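PDB 3CSW: probable branched-chain-amino-acid aminotransferase, which probably transfers the amino group of leucine, isoleucine or valine to 2-oxoglutarate, using pyridoxal 5'-phosphate as cofactor. Local coordinates for residues L72-L85 with I98-F111. Sequence-based numbering, arbitrary orientation.
Sequences LPLSLSFDEFTKVL and IKVYLFPDSGEVLF
Helix 78-89 of this class-IV aminotransferase and the loop leading into it pack on the antiparallel hairpin of strands 96-102 and 109-115, where Phe111 meets Leu76, Phe81, Val84 and Leu85. With CG anti to the carbonyl carbon (chi1 -63°), the Phe111 ring extends toward the helix, between Val84 and Val100. Val84 CG1 sits over the centre of one face in a CH-pi contact, 3.7 Å from the ring centroid; Val100 CG1, from the neighbouring strand, is 4.1 Å above the plane on the opposite face, displaced toward the rim. At the ring edge, in plane, Leu76 CD1 comes within 3.5 Å of Phe111 CZ. Phe81 CD1 approaches Phe111 CE2 (3.8 Å), the rings oblique with planes at 41°, and Phe81 CE1 touches Val100 CG2. Leu85 CD2 touches both Phe111 CE2 and Ile98 CG2 at 3.8 Å. With an alanine in place of Phe111, Val84 CG1 would probably lose its aromatic face and a gap open between Leu76 and Leu85. Nearer the turn, Ser75 OG donates a hydrogen bond to Gly107 O (2.7 Å), tying loop to hairpin. Helix 56-68 packs alongside through Tyr60, which meets the Phe81 ring and hydrogen-bonds Leu76 O; strands 14-17 and 42-49 flank the hairpin, Trp16 pairing with Phe111 through backbone hydrogen bonding.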
loop_
_atom_site.group_PDB
_atom_site.type_symbol
_atom_site.label_atom_id
_atom_site.label_comp_id
_atom_site.label_asym_id
_atom_site.label_seq_id
_atom_site.Cartn_x
_atom_site.Cartn_y
_atom_site.Cartn_z
ATOM N N LEU A 72 -28.644 -8.469 -4.688
ATOM C CA LEU A 72 -29.617 -9.311 -3.997
ATOM C C LEU A 72 -30.561 -8.278 -3.421
ATOM O O LEU A 72 -30.162 -7.510 -2.541
ATOM C CB LEU A 72 -28.934 -10.131 -2.867
ATOM C CG LEU A 72 -29.688 -10.831 -1.698
ATOM C CD1 LEU A 72 -30.481 -12.080 -2.133
ATOM C CD2 LEU A 72 -28.712 -11.210 -0.550
ATOM N N PRO A 73 -31.800 -8.202 -3.937
ATOM C CA PRO A 73 -32.668 -7.185 -3.357
ATOM C C PRO A 73 -33.207 -7.646 -2.008
ATOM O O PRO A 73 -33.185 -8.845 -1.682
ATOM C CB PRO A 73 -33.792 -7.034 -4.389
ATOM C CG PRO A 73 -33.882 -8.371 -5.032
ATOM C CD PRO A 73 -32.484 -8.982 -4.985
ATOM N N LEU A 74 -33.679 -6.681 -1.232
ATOM C CA LEU A 74 -34.200 -6.954 0.089
ATOM C C LEU A 74 -35.613 -7.507 -0.095
ATOM O O LEU A 74 -36.405 -6.957 -0.863
ATOM C CB LEU A 74 -34.186 -5.668 0.922
ATOM C CG LEU A 74 -33.807 -5.817 2.389
ATOM C CD1 LEU A 74 -33.516 -4.448 2.967
ATOM C CD2 LEU A 74 -34.903 -6.540 3.169
ATOM N N SER A 75 -35.915 -8.613 0.579
ATOM C CA SER A 75 -37.241 -9.243 0.469
ATOM C C SER A 75 -38.300 -8.479 1.265
ATOM O O SER A 75 -39.402 -8.252 0.772
ATOM C CB SER A 75 -37.187 -10.701 0.954
ATOM O OG SER A 75 -36.793 -10.791 2.320
ATOM N N LEU A 76 -37.946 -8.095 2.494
ATOM C CA LEU A 76 -38.849 -7.387 3.404
ATOM C C LEU A 76 -39.026 -5.908 3.071
ATOM O O LEU A 76 -38.079 -5.222 2.679
ATOM C CB LEU A 76 -38.347 -7.494 4.860
ATOM C CG LEU A 76 -38.932 -8.629 5.706
ATOM C CD1 LEU A 76 -38.407 -8.559 7.123
ATOM C CD2 LEU A 76 -40.440 -8.594 5.715
ATOM N N SER A 77 -40.242 -5.414 3.258
ATOM C CA SER A 77 -40.495 -3.982 3.160
ATOM C C SER A 77 -40.102 -3.366 4.505
ATOM O O SER A 77 -39.918 -4.079 5.502
ATOM C CB SER A 77 -41.961 -3.700 2.832
ATOM O OG SER A 77 -42.808 -4.029 3.924
ATOM N N PHE A 78 -39.942 -2.047 4.537
ATOM C CA PHE A 78 -39.652 -1.385 5.794
ATOM C C PHE A 78 -40.805 -1.599 6.760
ATOM O O PHE A 78 -40.615 -1.837 7.959
ATOM C CB PHE A 78 -39.439 0.103 5.600
ATOM C CG PHE A 78 -39.210 0.829 6.885
ATOM C CD1 PHE A 78 -38.218 0.398 7.770
ATOM C CD2 PHE A 78 -39.993 1.912 7.237
ATOM C CE1 PHE A 78 -38.019 1.027 8.963
ATOM C CE2 PHE A 78 -39.784 2.574 8.439
ATOM C CZ PHE A 78 -38.807 2.139 9.299
ATOM N N ASP A 79 -42.009 -1.514 6.217
ATOM C CA ASP A 79 -43.232 -1.664 6.987
ATOM C C ASP A 79 -43.292 -3.039 7.657
ATOM O O ASP A 79 -43.649 -3.142 8.834
ATOM C CB ASP A 79 -44.427 -1.450 6.057
ATOM C CG ASP A 79 -45.747 -1.394 6.793
ATOM O OD1 ASP A 79 -45.836 -0.697 7.837
ATOM O OD2 ASP A 79 -46.701 -2.041 6.306
ATOM N N GLU A 80 -42.926 -4.086 6.919
ATOM C CA GLU A 80 -42.900 -5.451 7.464
ATOM C C GLU A 80 -41.768 -5.652 8.473
ATOM O O GLU A 80 -41.945 -6.323 9.495
ATOM C CB GLU A 80 -42.762 -6.462 6.330
ATOM C CG GLU A 80 -44.000 -6.532 5.440
ATOM C CD GLU A 80 -43.762 -7.259 4.114
ATOM O OE1 GLU A 80 -42.585 -7.422 3.702
ATOM O OE2 GLU A 80 -44.773 -7.657 3.478
ATOM N N PHE A 81 -40.607 -5.084 8.146
ATOM C CA PHE A 81 -39.415 -5.058 9.013
ATOM C C PHE A 81 -39.823 -4.503 10.380
ATOM O O PHE A 81 -39.608 -5.160 11.404
ATOM C CB PHE A 81 -38.350 -4.188 8.328
ATOM C CG PHE A 81 -37.039 -4.038 9.079
ATOM C CD1 PHE A 81 -36.152 -5.093 9.182
ATOM C CD2 PHE A 81 -36.652 -2.795 9.588
ATOM C CE1 PHE A 81 -34.930 -4.937 9.828
ATOM C CE2 PHE A 81 -35.439 -2.633 10.227
ATOM C CZ PHE A 81 -34.574 -3.697 10.346
ATOM N N THR A 82 -40.456 -3.329 10.386
ATOM C CA THR A 82 -40.867 -2.700 11.637
ATOM C C THR A 82 -41.902 -3.558 12.366
ATOM O O THR A 82 -41.915 -3.619 13.598
ATOM C CB THR A 82 -41.437 -1.269 11.437
ATOM O OG1 THR A 82 -42.687 -1.311 10.732
ATOM C CG2 THR A 82 -40.474 -0.422 10.672
ATOM N N LYS A 83 -42.757 -4.241 11.608
ATOM C CA LYS A 83 -43.795 -5.072 12.213
ATOM C C LYS A 83 -43.204 -6.242 12.990
ATOM O O LYS A 83 -43.615 -6.493 14.124
ATOM C CB LYS A 83 -44.801 -5.558 11.156
ATOM C CG LYS A 83 -45.766 -4.454 10.692
ATOM C CD LYS A 83 -46.816 -4.954 9.658
ATOM C CE LYS A 83 -47.783 -3.812 9.239
ATOM N NZ LYS A 83 -49.085 -4.279 8.666
ATOM N N VAL A 84 -42.238 -6.949 12.389
ATOM C CA VAL A 84 -41.563 -8.059 13.076
ATOM C C VAL A 84 -40.727 -7.546 14.261
ATOM O O VAL A 84 -40.705 -8.164 15.328
ATOM C CB VAL A 84 -40.653 -8.887 12.119
ATOM C CG1 VAL A 84 -39.961 -10.018 12.883
ATOM C CG2 VAL A 84 -41.469 -9.461 10.935
ATOM N N LEU A 85 -40.036 -6.425 14.072
ATOM C CA LEU A 85 -39.203 -5.858 15.141
ATOM C C LEU A 85 -40.046 -5.563 16.376
ATOM O O LEU A 85 -39.665 -5.943 17.484
ATOM C CB LEU A 85 -38.505 -4.565 14.699
ATOM C CG LEU A 85 -37.381 -4.603 13.666
ATOM C CD1 LEU A 85 -36.903 -3.158 13.365
ATOM C CD2 LEU A 85 -36.242 -5.474 14.159
ATOM N N ILE A 98 -31.298 -6.971 19.035
ATOM C CA ILE A 98 -31.914 -7.626 17.877
ATOM C C ILE A 98 -30.879 -7.726 16.757
ATOM O O ILE A 98 -30.295 -6.721 16.390
ATOM C CB ILE A 98 -33.138 -6.823 17.335
ATOM C CG1 ILE A 98 -34.129 -6.446 18.463
ATOM C CG2 ILE A 98 -33.833 -7.620 16.250
ATOM C CD1 ILE A 98 -35.117 -5.341 18.091
ATOM N N LYS A 99 -30.652 -8.933 16.237
ATOM C CA LYS A 99 -29.769 -9.161 15.089
ATOM C C LYS A 99 -30.652 -9.545 13.920
ATOM O O LYS A 99 -31.559 -10.350 14.092
ATOM C CB LYS A 99 -28.778 -10.298 15.344
ATOM C CG LYS A 99 -27.865 -10.109 16.539
ATOM C CD LYS A 99 -27.207 -11.441 16.959
ATOM C CE LYS A 99 -27.059 -11.557 18.504
ATOM N NZ LYS A 99 -26.989 -12.978 18.975
ATOM N N VAL A 100 -30.394 -8.959 12.747
ATOM C CA VAL A 100 -31.149 -9.256 11.529
ATOM C C VAL A 100 -30.184 -9.745 10.445
ATOM O O VAL A 100 -29.244 -9.037 10.086
ATOM C CB VAL A 100 -31.941 -8.029 11.007
ATOM C CG1 VAL A 100 -32.855 -8.464 9.838
ATOM C CG2 VAL A 100 -32.762 -7.413 12.141
ATOM N N TYR A 101 -30.415 -10.961 9.946
ATOM C CA TYR A 101 -29.564 -11.558 8.934
ATOM C C TYR A 101 -30.302 -11.695 7.626
ATOM O O TYR A 101 -31.431 -12.181 7.604
ATOM C CB TYR A 101 -29.116 -12.946 9.368
ATOM C CG TYR A 101 -28.298 -13.001 10.646
ATOM C CD1 TYR A 101 -26.945 -12.727 10.645
ATOM C CD2 TYR A 101 -28.879 -13.400 11.846
ATOM C CE1 TYR A 101 -26.193 -12.817 11.820
ATOM C CE2 TYR A 101 -28.147 -13.482 13.017
ATOM C CZ TYR A 101 -26.808 -13.197 12.997
ATOM O OH TYR A 101 -26.098 -13.294 14.159
ATOM N N LEU A 102 -29.655 -11.304 6.534
ATOM C CA LEU A 102 -30.230 -11.457 5.213
ATOM C C LEU A 102 -29.375 -12.479 4.462
ATOM O O LEU A 102 -28.152 -12.340 4.381
ATOM C CB LEU A 102 -30.277 -10.101 4.519
ATOM C CG LEU A 102 -30.803 -10.039 3.087
ATOM C CD1 LEU A 102 -32.281 -10.435 3.014
ATOM C CD2 LEU A 102 -30.563 -8.632 2.535
ATOM N N PHE A 103 -30.019 -13.515 3.939
ATOM C CA PHE A 103 -29.307 -14.649 3.352
ATOM C C PHE A 103 -29.170 -14.601 1.844
ATOM O O PHE A 103 -30.087 -14.161 1.141
ATOM C CB PHE A 103 -29.906 -15.990 3.808
ATOM C CG PHE A 103 -29.655 -16.273 5.252
ATOM C CD1 PHE A 103 -28.398 -16.660 5.681
ATOM C CD2 PHE A 103 -30.651 -16.088 6.192
ATOM C CE1 PHE A 103 -28.152 -16.880 7.018
ATOM C CE2 PHE A 103 -30.409 -16.312 7.525
ATOM C CZ PHE A 103 -29.157 -16.704 7.941
ATOM N N PRO A 104 -28.007 -15.111 1.357
ATOM C CA PRO A 104 -27.546 -15.018 -0.030
ATOM C C PRO A 104 -28.440 -15.753 -1.000
ATOM O O PRO A 104 -28.814 -16.911 -0.749
ATOM C CB PRO A 104 -26.153 -15.671 -0.007
ATOM C CG PRO A 104 -26.084 -16.473 1.258
ATOM C CD PRO A 104 -27.058 -15.875 2.208
ATOM N N ASP A 105 -28.776 -15.053 -2.088
ATOM C CA ASP A 105 -29.572 -15.586 -3.184
ATOM C C ASP A 105 -31.044 -15.736 -2.776
ATOM O O ASP A 105 -31.921 -15.134 -3.399
ATOM C CB ASP A 105 -28.965 -16.899 -3.730
ATOM C CG ASP A 105 -27.493 -16.741 -4.180
ATOM O OD1 ASP A 105 -26.850 -15.713 -3.862
ATOM O OD2 ASP A 105 -26.972 -17.664 -4.852
ATOM N N SER A 106 -31.311 -16.499 -1.718
ATOM C CA SER A 106 -32.683 -16.699 -1.248
ATOM C C SER A 106 -33.405 -15.409 -0.830
ATOM O O SER A 106 -34.600 -15.284 -1.067
ATOM C CB SER A 106 -32.729 -17.723 -0.099
ATOM O OG SER A 106 -31.960 -17.306 1.019
ATOM N N GLY A 107 -32.696 -14.464 -0.209
ATOM C CA GLY A 107 -33.332 -13.250 0.322
ATOM C C GLY A 107 -34.077 -13.454 1.648
ATOM O O GLY A 107 -34.693 -12.517 2.165
ATOM N N GLU A 108 -34.017 -14.680 2.184
ATOM C CA GLU A 108 -34.584 -15.057 3.488
ATOM C C GLU A 108 -34.056 -14.162 4.593
ATOM O O GLU A 108 -32.864 -13.878 4.621
ATOM C CB GLU A 108 -34.139 -16.487 3.835
ATOM C CG GLU A 108 -34.705 -17.609 2.951
ATOM C CD GLU A 108 -35.840 -18.373 3.611
ATOM O OE1 GLU A 108 -36.639 -17.749 4.345
ATOM O OE2 GLU A 108 -35.928 -19.605 3.403
ATOM N N VAL A 109 -34.920 -13.756 5.522
ATOM C CA VAL A 109 -34.516 -12.907 6.661
ATOM C C VAL A 109 -34.693 -13.662 7.990
ATOM O O VAL A 109 -35.676 -14.384 8.180
ATOM C CB VAL A 109 -35.309 -11.571 6.687
ATOM C CG1 VAL A 109 -34.876 -10.685 7.860
ATOM C CG2 VAL A 109 -35.116 -10.814 5.373
ATOM N N LEU A 110 -33.721 -13.512 8.889
ATOM C CA LEU A 110 -33.790 -14.115 10.219
ATOM C C LEU A 110 -33.581 -13.036 11.261
ATOM O O LEU A 110 -32.587 -12.314 11.204
ATOM C CB LEU A 110 -32.719 -15.191 10.396
ATOM C CG LEU A 110 -32.453 -15.774 11.794
ATOM C CD1 LEU A 110 -33.611 -16.622 12.243
ATOM C CD2 LEU A 110 -31.165 -16.586 11.769
ATOM N N PHE A 111 -34.514 -12.932 12.211
ATOM C CA PHE A 111 -34.386 -11.986 13.324
ATOM C C PHE A 111 -34.083 -12.796 14.571
ATOM O O PHE A 111 -34.672 -13.865 14.759
ATOM C CB PHE A 111 -35.679 -11.222 13.562
ATOM C CG PHE A 111 -36.135 -10.348 12.412
ATOM C CD1 PHE A 111 -36.724 -10.905 11.279
ATOM C CD2 PHE A 111 -36.073 -8.959 12.514
ATOM C CE1 PHE A 111 -37.211 -10.093 10.244
ATOM C CE2 PHE A 111 -36.562 -8.144 11.482
ATOM C CZ PHE A 111 -37.122 -8.713 10.348
#